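Local coordinates for Serine/threonine-protein kinase PknI (Mycobacterium tuberculosis, PDB 5XLM), which is a serine/threonine protein kinase that slows mycobacterial growth in the infected host, represented here by its extracellular sensor domain, and probably works as a dimer, at residues Leu36-Ile42 and Thr64-Thr70; Gly107-Ser111 and Leu135-Pro140. Residue numbers count along the deposited sequence, not the author numbering.

Contact 1 (Leu36-Ile42 and Thr64-Thr70); sequences LDGTYRI and TWWAFRT
Phe-68, Ile-42 and Leu-36 bury the most surface in this antiparallel strand pair. Strand 64-70 is extended throughout and runs at 147° to strand 38-42, with the axes 4.6 Å apart at closest. Gly-38/Phe-68, Tyr-40/Trp-66 and Ile-42/Thr-64 are hydrogen-bonded pairs. Thr-39/Ala-67 and Arg-41/Trp-65 are the non-hydrogen-bonded pairs between them. Each hydrogen-bonded pair has both N-to-O bonds. In the tightest pair, Tyr-40 N to Trp-66 O and Trp-66 N to Tyr-40 O are both 2.7 Å. Gly-38 has phi 128°, and a CB there would jam against the carbonyl O of Asp-37.

Phe-68 (chi1 -89°) lies among three residues of 36-42. Its CD1 is 3.7 Å from Leu-36 CB, its CD2 is 3.7 Å from Tyr-40 CB, and its ring edge meets Ile-42 CD1. The face carrying Tyr-40, Ile-42, Trp-66 and Phe-68 points into the closed antiparallel beta-barrel of the sensor domain. Ile-42 (chi1 m, chi2 t) sets CD1 over the face of Trp-66, 3.5 Å from Trp-66 CD1. Trp-66 NE1 donates to Thr-64 OG1 at 2.8 Å. A water donates to Ile-42 O at 3.1 Å and is hydrogen-bonded to Thr-64 OG1 at 2.7 Å. Leu-36 (m, t) precedes the strand. Its O accepts from Thr-70 OG1 at 2.8 Å, and Thr-70 N reaches Asp-37 OD1 at 3.3 Å.

Thr-39, Arg-41, Trp-65 and Ala-67 lie on the other face. Arg-41 CB makes a CH-pi contact with the Trp-65 five-membered ring, 3.8 Å from its centroid. Trp-65 also stacks with His-89, and Thr-39 OG1 is hydrogen-bonded to Asp-177 O.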
loop_
_atom_site.group_PDB
_atom_site.type_symbol
_atom_site.label_atom_id
_atom_site.label_comp_id
_atom_site.label_asym_id
_atom_site.label_seq_id
_atom_site.Cartn_x
_atom_site.Cartn_y
_atom_site.Cartn_z
ATOM N N LEU A 36 10.497 5.274 -3.505
ATOM C CA LEU A 36 9.897 5.116 -2.183
ATOM C C LEU A 36 10.953 4.501 -1.270
ATOM O O LEU A 36 11.164 3.285 -1.274
ATOM C CB LEU A 36 8.640 4.253 -2.251
ATOM C CG LEU A 36 7.483 4.787 -3.102
ATOM C CD1 LEU A 36 6.295 3.835 -3.067
ATOM C CD2 LEU A 36 7.073 6.179 -2.644
ATOM N N ASP A 37 11.628 5.347 -0.494
ATOM C CA ASP A 37 12.645 4.894 0.448
ATOM C C ASP A 37 12.476 5.648 1.756
ATOM O O ASP A 37 12.479 6.883 1.767
ATOM C CB ASP A 37 14.058 5.098 -0.109
ATOM C CG ASP A 37 14.541 3.910 -0.917
ATOM O OD1 ASP A 37 14.434 3.949 -2.161
ATOM O OD2 ASP A 37 15.017 2.932 -0.302
ATOM N N GLY A 38 12.336 4.907 2.852
ATOM C CA GLY A 38 12.167 5.461 4.175
ATOM C C GLY A 38 10.964 4.864 4.862
ATOM O O GLY A 38 10.327 3.929 4.364
ATOM N N THR A 39 10.645 5.411 6.031
ATOM C CA THR A 39 9.470 4.981 6.774
ATOM C C THR A 39 8.238 5.704 6.246
ATOM O O THR A 39 8.225 6.936 6.147
ATOM C CB THR A 39 9.642 5.256 8.267
ATOM O OG1 THR A 39 10.781 4.537 8.758
ATOM C CG2 THR A 39 8.399 4.819 9.035
ATOM N N TYR A 40 7.207 4.938 5.906
ATOM C CA TYR A 40 5.976 5.481 5.351
ATOM C C TYR A 40 4.786 5.071 6.205
ATOM O O TYR A 40 4.708 3.933 6.679
ATOM C CB TYR A 40 5.763 5.017 3.904
ATOM C CG TYR A 40 6.566 5.795 2.890
ATOM C CD1 TYR A 40 7.915 5.531 2.690
ATOM C CD2 TYR A 40 5.975 6.795 2.127
ATOM C CE1 TYR A 40 8.650 6.240 1.762
ATOM C CE2 TYR A 40 6.703 7.511 1.197
ATOM C CZ TYR A 40 8.039 7.230 1.019
ATOM O OH TYR A 40 8.770 7.938 0.094
ATOM N N ARG A 41 3.868 6.011 6.398
ATOM C CA ARG A 41 2.628 5.782 7.126
ATOM C C ARG A 41 1.487 5.715 6.120
ATOM O O ARG A 41 1.269 6.664 5.360
ATOM C CB ARG A 41 2.388 6.890 8.149
ATOM C CG ARG A 41 0.947 7.031 8.606
ATOM C CD ARG A 41 0.820 8.142 9.636
ATOM N NE ARG A 41 -0.566 8.544 9.845
ATOM C CZ ARG A 41 -1.154 9.545 9.199
ATOM N NH1 ARG A 41 -0.476 10.248 8.302
ATOM N NH2 ARG A 41 -2.423 9.844 9.451
ATOM N N ILE A 42 0.771 4.594 6.110
ATOM C CA ILE A 42 -0.321 4.362 5.174
ATOM C C ILE A 42 -1.628 4.408 5.950
ATOM O O ILE A 42 -1.805 3.676 6.931
ATOM C CB ILE A 42 -0.166 3.024 4.436
ATOM C CG1 ILE A 42 1.143 3.003 3.645
ATOM C CG2 ILE A 42 -1.358 2.778 3.521
ATOM C CD1 ILE A 42 1.341 1.749 2.816
ATOM N N THR A 64 -1.178 2.373 9.368
ATOM C CA THR A 64 -0.117 1.391 9.543
ATOM C C THR A 64 1.185 1.996 9.043
ATOM O O THR A 64 1.187 2.934 8.241
ATOM C CB THR A 64 -0.412 0.080 8.798
ATOM O OG1 THR A 64 -0.681 0.361 7.419
ATOM C CG2 THR A 64 -1.609 -0.633 9.411
ATOM N N TRP A 65 2.300 1.455 9.524
ATOM C CA TRP A 65 3.617 1.977 9.192
ATOM C C TRP A 65 4.438 0.923 8.466
ATOM O O TRP A 65 4.402 -0.261 8.814
ATOM C CB TRP A 65 4.349 2.461 10.446
ATOM C CG TRP A 65 3.875 3.809 10.884
ATOM C CD1 TRP A 65 4.465 5.011 10.618
ATOM C CD2 TRP A 65 2.693 4.100 11.638
ATOM N NE1 TRP A 65 3.732 6.031 11.174
ATOM C CE2 TRP A 65 2.637 5.498 11.803
ATOM C CE3 TRP A 65 1.681 3.313 12.197
ATOM C CZ2 TRP A 65 1.611 6.126 12.504
ATOM C CZ3 TRP A 65 0.660 3.940 12.892
ATOM C CH2 TRP A 65 0.633 5.333 13.039
ATOM N N TRP A 66 5.178 1.369 7.453
ATOM C CA TRP A 66 5.899 0.480 6.558
ATOM C C TRP A 66 7.280 1.051 6.274
ATOM O O TRP A 66 7.479 2.269 6.271
ATOM C CB TRP A 66 5.134 0.277 5.243
ATOM C CG TRP A 66 3.743 -0.250 5.431
ATOM C CD1 TRP A 66 2.637 0.462 5.796
ATOM C CD2 TRP A 66 3.310 -1.603 5.258
ATOM N NE1 TRP A 66 1.543 -0.365 5.867
ATOM C CE2 TRP A 66 1.928 -1.639 5.538
ATOM C CE3 TRP A 66 3.956 -2.788 4.892
ATOM C CZ2 TRP A 66 1.183 -2.813 5.467
ATOM C CZ3 TRP A 66 3.213 -3.954 4.820
ATOM C CH2 TRP A 66 1.841 -3.958 5.106
ATOM N N ALA A 67 8.233 0.156 6.038
ATOM C CA ALA A 67 9.580 0.523 5.623
ATOM C C ALA A 67 9.709 0.210 4.136
ATOM O O ALA A 67 9.710 -0.959 3.739
ATOM C CB ALA A 67 10.627 -0.222 6.447
ATOM N N PHE A 68 9.797 1.255 3.320
ATOM C CA PHE A 68 9.846 1.125 1.870
ATOM C C PHE A 68 11.284 1.195 1.371
ATOM O O PHE A 68 12.091 1.983 1.874
ATOM C CB PHE A 68 9.023 2.226 1.194
ATOM C CG PHE A 68 7.578 1.872 0.974
ATOM C CD1 PHE A 68 7.134 1.475 -0.277
ATOM C CD2 PHE A 68 6.662 1.952 2.011
ATOM C CE1 PHE A 68 5.805 1.157 -0.489
ATOM C CE2 PHE A 68 5.331 1.633 1.804
ATOM C CZ PHE A 68 4.903 1.235 0.553
ATOM N N ARG A 69 11.596 0.368 0.376
ATOM C CA ARG A 69 12.836 0.485 -0.377
ATOM C C ARG A 69 12.520 0.249 -1.849
ATOM O O ARG A 69 11.652 -0.563 -2.185
ATOM C CB ARG A 69 13.906 -0.498 0.130
ATOM C CG ARG A 69 13.864 -1.865 -0.516
ATOM C CD ARG A 69 14.660 -2.903 0.259
ATOM N NE ARG A 69 16.103 -2.812 0.052
ATOM C CZ ARG A 69 16.993 -2.716 1.034
ATOM N NH1 ARG A 69 16.592 -2.704 2.299
ATOM N NH2 ARG A 69 18.286 -2.643 0.752
ATOM N N THR A 70 13.209 0.979 -2.722
ATOM C CA THR A 70 12.924 0.961 -4.150
ATOM C C THR A 70 14.193 0.651 -4.929
ATOM O O THR A 70 15.272 1.154 -4.601
ATOM C CB THR A 70 12.335 2.305 -4.611
ATOM O OG1 THR A 70 11.079 2.529 -3.956
ATOM C CG2 THR A 70 12.118 2.318 -6.118
HETATM O O HOH W 1 -3.332 1.006 7.094
#

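Contact 2 (Gly107-Ser111 and Leu135-Pro140); sequences GQWKS and LLALRP
Arg-139 NE donates to Gln-108 OE1 at 2.8 Å. Arg-139 NH2 adds a weak bond to the same OE1 at 3.3 Å. Gln-108 (chi1 p, chi2 t) and Arg-139 (chi1 m) thus join across neighbouring antiparallel strands of the beta-barrel. Arg-139 NH2 also forms a salt bridge with Glu-149, on the next strand, 146-154.

Strands 108-111 and 135-140 run antiparallel, at 166°, with the axes 4.6 Å apart at closest. Trp-109/Leu-138 is a hydrogen-bonded pair. Trp-109 N to Leu-138 O and Leu-138 N to Trp-109 O are both 2.8 Å. Lys-110/Ala-137 is the non-hydrogen-bonded pair beside it, with CA atoms 4.4 Å apart. Ser-111 N then donates to Leu-136 O at 3.0 Å. In the reverse direction a side chain takes the place of a backbone carbonyl: Leu-136 N donates to Ser-111 OG at 2.9 Å. The chi1 of Ser-111, 65° (p), brings its OG there. Two CA-H...O contacts of 3.3 Å lie between these bonds, from Ala-137 CA to Trp-109 O and from Lys-110 CA to Leu-136 O.

Gly-107 has a phi of 75°, and its O lies 3.7 Å from Pro-140 CD. On the outer face, which carries Lys-110 and Ala-137, Lys-110 CD comes 4.0 Å from Leu-135 CD1. Trp-109 and Leu-138 point to the barrel interior, where both touch Leu-146. The Trp-109 ring also meets Phe-104 edge-to-face. Trp-109 (chi1 m, chi2 94°) places its CD1 4.0 Å from Pro-140 CG.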
loop_
_atom_site.group_PDB
_atom_site.type_symbol
_atom_site.label_atom_id
_atom_site.label_comp_id
_atom_site.label_asym_id
_atom_site.label_seq_id
_atom_site.Cartn_x
_atom_site.Cartn_y
_atom_site.Cartn_z
ATOM N N GLY A 107 1.989 6.107 -14.321
ATOM C CA GLY A 107 1.976 7.225 -13.401
ATOM C C GLY A 107 1.514 6.917 -11.996
ATOM O O GLY A 107 1.097 7.836 -11.284
ATOM N N GLN A 108 1.579 5.660 -11.563
ATOM C CA GLN A 108 1.145 5.305 -10.220
ATOM C C GLN A 108 1.894 4.067 -9.752
ATOM O O GLN A 108 2.356 3.260 -10.562
ATOM C CB GLN A 108 -0.364 5.043 -10.159
ATOM C CG GLN A 108 -0.789 3.748 -10.844
ATOM C CD GLN A 108 -2.266 3.449 -10.668
ATOM O OE1 GLN A 108 -2.999 4.227 -10.062
ATOM N NE2 GLN A 108 -2.710 2.318 -11.201
ATOM N N TRP A 109 2.011 3.932 -8.432
ATOM C CA TRP A 109 2.471 2.698 -7.809
ATOM C C TRP A 109 1.275 1.785 -7.591
ATOM O O TRP A 109 0.234 2.228 -7.096
ATOM C CB TRP A 109 3.156 2.978 -6.471
ATOM C CG TRP A 109 4.396 3.798 -6.568
ATOM C CD1 TRP A 109 4.492 5.152 -6.441
ATOM C CD2 TRP A 109 5.725 3.319 -6.801
ATOM N NE1 TRP A 109 5.801 5.548 -6.584
ATOM C CE2 TRP A 109 6.578 4.441 -6.805
ATOM C CE3 TRP A 109 6.279 2.050 -7.005
ATOM C CZ2 TRP A 109 7.953 4.335 -7.007
ATOM C CZ3 TRP A 109 7.645 1.947 -7.208
ATOM C CH2 TRP A 109 8.467 3.083 -7.207
ATOM N N LYS A 110 1.418 0.515 -7.958
ATOM C CA LYS A 110 0.331 -0.436 -7.783
ATOM C C LYS A 110 0.891 -1.776 -7.344
ATOM O O LYS A 110 1.819 -2.300 -7.967
ATOM C CB LYS A 110 -0.485 -0.602 -9.073
ATOM C CG LYS A 110 -1.650 -1.569 -8.920
ATOM C CD LYS A 110 -2.772 -1.287 -9.913
ATOM C CE LYS A 110 -2.383 -1.675 -11.330
ATOM N NZ LYS A 110 -3.547 -1.619 -12.260
ATOM N N SER A 111 0.333 -2.316 -6.266
ATOM C CA SER A 111 0.712 -3.644 -5.818
ATOM C C SER A 111 0.062 -4.694 -6.708
ATOM O O SER A 111 -0.956 -4.449 -7.360
ATOM C CB SER A 111 0.303 -3.857 -4.360
ATOM O OG SER A 111 -1.109 -3.836 -4.216
ATOM N N LEU A 135 -5.852 -4.844 -4.146
ATOM C CA LEU A 135 -4.602 -4.191 -4.498
ATOM C C LEU A 135 -4.611 -2.774 -3.951
ATOM O O LEU A 135 -5.667 -2.207 -3.655
ATOM C CB LEU A 135 -4.371 -4.186 -6.018
ATOM C CG LEU A 135 -5.439 -3.619 -6.961
ATOM C CD1 LEU A 135 -5.384 -2.098 -7.059
ATOM C CD2 LEU A 135 -5.292 -4.245 -8.340
ATOM N N LEU A 136 -3.417 -2.206 -3.830
ATOM C CA LEU A 136 -3.232 -0.827 -3.401
ATOM C C LEU A 136 -2.650 -0.021 -4.552
ATOM O O LEU A 136 -1.661 -0.431 -5.168
ATOM C CB LEU A 136 -2.310 -0.748 -2.183
ATOM C CG LEU A 136 -2.080 0.653 -1.615
ATOM C CD1 LEU A 136 -3.397 1.272 -1.175
ATOM C CD2 LEU A 136 -1.088 0.618 -0.464
ATOM N N ALA A 137 -3.271 1.116 -4.848
ATOM C CA ALA A 137 -2.758 2.057 -5.831
ATOM C C ALA A 137 -2.400 3.346 -5.113
ATOM O O ALA A 137 -3.200 3.862 -4.327
ATOM C CB ALA A 137 -3.779 2.325 -6.940
ATOM N N LEU A 138 -1.195 3.850 -5.365
ATOM C CA LEU A 138 -0.715 5.082 -4.750
ATOM C C LEU A 138 -0.167 5.992 -5.837
ATOM O O LEU A 138 0.779 5.622 -6.541
ATOM C CB LEU A 138 0.357 4.797 -3.695
ATOM C CG LEU A 138 -0.118 4.078 -2.433
ATOM C CD1 LEU A 138 1.051 3.836 -1.499
ATOM C CD2 LEU A 138 -1.210 4.881 -1.740
ATOM N N ARG A 139 -0.757 7.176 -5.971
ATOM C CA ARG A 139 -0.343 8.122 -6.993
ATOM C C ARG A 139 0.510 9.209 -6.366
ATOM O O ARG A 139 0.060 9.864 -5.413
ATOM C CB ARG A 139 -1.557 8.730 -7.685
ATOM C CG ARG A 139 -2.349 7.725 -8.502
ATOM C CD ARG A 139 -3.676 7.366 -7.853
ATOM N NE ARG A 139 -4.306 6.221 -8.509
ATOM C CZ ARG A 139 -5.543 5.801 -8.261
ATOM N NH1 ARG A 139 -6.294 6.440 -7.374
ATOM N NH2 ARG A 139 -6.032 4.746 -8.902
ATOM N N PRO A 140 1.728 9.439 -6.854
ATOM C CA PRO A 140 2.580 10.476 -6.258
ATOM C C PRO A 140 1.988 11.857 -6.486
ATOM O O PRO A 140 1.672 12.232 -7.616
ATOM C CB PRO A 140 3.917 10.311 -6.993
ATOM C CG PRO A 140 3.845 8.961 -7.649
ATOM C CD PRO A 140 2.399 8.736 -7.956
#

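Overall arrangement
Contact 1 closes before contact 2 opens along the chain, and their centres lie about 13 Å apart. Both belong to one curled antiparallel sheet. Contact 1 joins strands 38-51 and 62-72, and contact 2 joins strands 108-117 and 131-140. Strands 77-83 and 100-105 link them on one side of the ring, and strands 146-154 and 165-174 on the other. Pairing of 165-174 with 38-51 closes the barrel. The contacts meet across its interior: Trp-109 CE2 is 3.8 Å from Leu-36 CD1, and Leu-136 CD2 is 4.2 Å from Ile-42 CD1. The two strand pairs thus share one apolar core in the extracellular sensor domain.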